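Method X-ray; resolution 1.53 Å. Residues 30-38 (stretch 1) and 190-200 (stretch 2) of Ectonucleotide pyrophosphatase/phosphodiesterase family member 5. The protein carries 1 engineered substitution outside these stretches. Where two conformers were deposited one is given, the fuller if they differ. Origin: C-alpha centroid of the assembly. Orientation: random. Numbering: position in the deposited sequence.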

# COMPACT_ATOMS: atom_id res chain seq x y z
N TYR A 30 -19.19 -3.49 -4.47
CA TYR A 30 -20.54 -4.00 -4.36
C TYR A 30 -21.35 -3.35 -3.25
O TYR A 30 -22.51 -3.72 -3.05
N LYS A 31 -20.77 -2.39 -2.51
CA LYS A 31 -21.47 -1.74 -1.40
C LYS A 31 -22.49 -0.72 -1.89
O LYS A 31 -23.49 -0.47 -1.20
N VAL A 32 -22.24 -0.11 -3.04
CA VAL A 32 -23.10 0.90 -3.66
C VAL A 32 -22.93 0.74 -5.16
O VAL A 32 -21.96 0.12 -5.60
N PRO A 33 -23.81 1.33 -5.97
CA PRO A 33 -23.55 1.38 -7.41
C PRO A 33 -22.19 2.01 -7.68
O PRO A 33 -21.84 3.06 -7.14
N THR A 34 -21.40 1.33 -8.50
CA THR A 34 -20.08 1.80 -8.90
C THR A 34 -20.00 1.74 -10.42
O THR A 34 -19.27 0.92 -11.01
N PRO A 35 -20.76 2.60 -11.10
CA PRO A 35 -20.83 2.53 -12.57
C PRO A 35 -19.51 2.77 -13.26
O PRO A 35 -19.27 2.16 -14.31
N HIS A 36 -18.63 3.60 -12.71
CA HIS A 36 -17.38 3.86 -13.41
C HIS A 36 -16.39 2.72 -13.22
O HIS A 36 -15.71 2.34 -14.18
N PHE A 37 -16.33 2.13 -12.02
CA PHE A 37 -15.57 0.89 -11.88
C PHE A 37 -16.12 -0.19 -12.81
O PHE A 37 -15.36 -0.90 -13.46
N HIS A 38 -17.45 -0.30 -12.90
CA HIS A 38 -18.04 -1.34 -13.74
C HIS A 38 -17.80 -1.07 -15.22
O HIS A 38 -17.67 -2.02 -16.01
N MET A 190 -20.11 4.37 4.74
CA MET A 190 -19.10 4.04 3.73
C MET A 190 -19.63 4.20 2.32
O MET A 190 -18.85 4.46 1.40
N GLY A 191 -20.93 3.95 2.12
CA GLY A 191 -21.48 4.06 0.78
C GLY A 191 -21.17 5.40 0.15
O GLY A 191 -20.84 5.47 -1.04
N SER A 192 -21.26 6.47 0.94
CA SER A 192 -21.03 7.82 0.44
C SER A 192 -19.61 8.00 -0.11
O SER A 192 -19.42 8.61 -1.17
N VAL A 193 -18.61 7.49 0.61
CA VAL A 193 -17.24 7.72 0.16
C VAL A 193 -16.92 6.81 -1.02
O VAL A 193 -16.22 7.23 -1.94
N ILE A 194 -17.44 5.58 -1.02
CA ILE A 194 -17.23 4.71 -2.18
C ILE A 194 -17.88 5.31 -3.43
O ILE A 194 -17.29 5.33 -4.52
N SER A 195 -19.11 5.83 -3.29
CA SER A 195 -19.75 6.49 -4.43
C SER A 195 -18.92 7.67 -4.92
O SER A 195 -18.79 7.89 -6.13
N ASP A 196 -18.34 8.42 -3.99
CA ASP A 196 -17.52 9.56 -4.39
C ASP A 196 -16.26 9.12 -5.12
O ASP A 196 -15.85 9.76 -6.10
N VAL A 197 -15.61 8.06 -4.64
CA VAL A 197 -14.43 7.54 -5.32
C VAL A 197 -14.79 7.06 -6.72
O VAL A 197 -14.05 7.31 -7.67
N ASP A 198 -15.95 6.40 -6.87
CA ASP A 198 -16.41 6.02 -8.20
C ASP A 198 -16.59 7.25 -9.08
O ASP A 198 -16.19 7.25 -10.25
N HIS A 199 -17.18 8.31 -8.53
CA HIS A 199 -17.34 9.55 -9.27
C HIS A 199 -15.99 10.12 -9.69
O HIS A 199 -15.83 10.57 -10.83
N LYS A 200 -15.00 10.09 -8.80
CA LYS A 200 -13.66 10.58 -9.13
C LYS A 200 -13.01 9.74 -10.21
O LYS A 200 -12.35 10.27 -11.11

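The polar contacts centre on Asp198, which loses more surface to the other stretch than any other residue here. Its CA-to-CB bond points sideways, but chi1 t (-178°) carries the carboxylate to the start of the helix at Pro35. There Phe37 N donates to Asp198 OD1 (2.9 Å, 166°), while His36 N makes weak bonds to OD1 (2.9 Å, 125°) and OD2 (3.3 Å) of Asp198. His36, whose CA-to-CB bond points toward stretch 2 and whose chi1 is m, adds a bond from ND1 to Asp198 OD2 at 2.9 Å and 145°, with the oxygen near the ring plane. The carboxylate thus accepts from backbone amides that have no earlier helical turn to bond. Thr34, at the N-cap position, makes no capping bond with its own side chain.

Apolar packing falls in two places: around Val32 and Ile194, and beside the carboxylate, where Phe37 meets Val197. The CA-to-CB bond of Val32 (chi1 m) points toward the helix of stretch 2, placing CG2 3.6 Å from Ile194 CG2 and CG1 3.4 Å from Gly191 CA; a CB on Gly191 would lie 2.9 Å from Val32 CG1, a clash. Ile194 (m, t) also meets Lys31, whose CD lies 3.5 Å from Ile194 CD1. Phe37 (m) brings CZ to 4.1 Å from Val197 CG1, an edge contact.

One water links the stretches, donating to Pro33 O (2.7 Å) and hydrogen-bonding Ser195 OG (2.6 Å).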

# COMPACT_ATOMS: atom_id res chain seq x y z
CB TYR A 30 -20.48 -5.51 -4.13
CG TYR A 30 -19.64 -6.22 -5.16
CD1 TYR A 30 -19.87 -6.03 -6.51
CD2 TYR A 30 -18.60 -7.04 -4.78
CE1 TYR A 30 -19.10 -6.68 -7.46
CE2 TYR A 30 -17.83 -7.70 -5.72
CZ TYR A 30 -18.09 -7.52 -7.06
OH TYR A 30 -17.33 -8.17 -8.00
CB LYS A 31 -20.46 -1.06 -0.47
CG LYS A 31 -19.79 -2.04 0.51
CD LYS A 31 -18.96 -1.31 1.59
CE LYS A 31 -18.46 -2.26 2.66
NZ LYS A 31 -19.56 -2.59 3.60
CB VAL A 32 -22.71 2.32 -3.25
CG1 VAL A 32 -23.01 2.56 -1.81
CG2 VAL A 32 -21.24 2.57 -3.55
CB PRO A 33 -24.71 2.23 -7.95
CG PRO A 33 -25.83 1.97 -6.95
CD PRO A 33 -25.11 1.92 -5.62
CB THR A 34 -18.96 1.00 -8.23
OG1 THR A 34 -19.19 -0.39 -8.40
CG2 THR A 34 -18.88 1.31 -6.73
CB PRO A 35 -21.86 3.62 -12.92
CG PRO A 35 -21.90 4.52 -11.71
CD PRO A 35 -21.69 3.60 -10.55
CB HIS A 36 -16.81 5.20 -12.98
CG HIS A 36 -17.70 6.33 -13.36
ND1 HIS A 36 -18.50 7.00 -12.46
CD2 HIS A 36 -18.01 6.84 -14.58
CE1 HIS A 36 -19.20 7.92 -13.10
NE2 HIS A 36 -18.92 7.84 -14.39
CB PHE A 37 -15.59 0.39 -10.44
CG PHE A 37 -14.65 1.14 -9.51
CD1 PHE A 37 -13.34 0.73 -9.34
CD2 PHE A 37 -15.08 2.25 -8.80
CE1 PHE A 37 -12.47 1.42 -8.49
CE2 PHE A 37 -14.22 2.94 -7.95
CZ PHE A 37 -12.90 2.52 -7.81
CB HIS A 38 -19.53 -1.48 -13.40
CG HIS A 38 -19.78 -2.35 -12.21
ND1 HIS A 38 -19.62 -1.90 -10.92
CD2 HIS A 38 -20.13 -3.65 -12.11
CE1 HIS A 38 -19.89 -2.88 -10.07
NE2 HIS A 38 -20.19 -3.96 -10.77
CB MET A 190 -18.62 2.60 3.88
CG MET A 190 -17.64 2.38 4.92
SD MET A 190 -16.16 3.39 4.91
CE MET A 190 -15.26 3.01 3.41
CB SER A 192 -21.30 8.83 1.55
OG SER A 192 -22.60 8.65 2.09
CB VAL A 193 -16.22 7.56 1.31
CG1 VAL A 193 -16.10 6.18 1.80
CG2 VAL A 193 -14.84 8.01 0.83
CB ILE A 194 -17.73 3.28 -1.89
CG1 ILE A 194 -16.92 2.65 -0.74
CG2 ILE A 194 -17.62 2.43 -3.17
CD1 ILE A 194 -17.57 1.45 -0.09
CB SER A 195 -21.15 6.98 -4.03
OG SER A 195 -22.05 5.92 -3.80
CB ASP A 196 -17.14 10.40 -3.19
CG ASP A 196 -16.39 11.65 -3.62
OD1 ASP A 196 -17.02 12.53 -4.24
OD2 ASP A 196 -15.18 11.73 -3.39
CB VAL A 197 -13.75 6.45 -4.48
CG1 VAL A 197 -12.67 5.73 -5.27
CG2 VAL A 197 -13.16 7.09 -3.22
CB ASP A 198 -17.71 5.22 -8.11
CG ASP A 198 -18.20 4.77 -9.46
OD1 ASP A 198 -17.68 3.71 -9.95
OD2 ASP A 198 -19.06 5.48 -10.03
CB HIS A 199 -18.12 10.56 -8.42
CG HIS A 199 -18.59 11.75 -9.18
ND1 HIS A 199 -18.01 13.00 -9.05
CD2 HIS A 199 -19.58 11.89 -10.10
CE1 HIS A 199 -18.63 13.85 -9.85
NE2 HIS A 199 -19.58 13.21 -10.49
CB LYS A 200 -12.80 10.62 -7.88
CG LYS A 200 -13.16 11.79 -6.99
CD LYS A 200 -12.36 11.79 -5.73
CE LYS A 200 -12.43 13.15 -5.06
NZ LYS A 200 -13.82 13.60 -4.77
O HOH W 1 -23.12 5.14 -6.07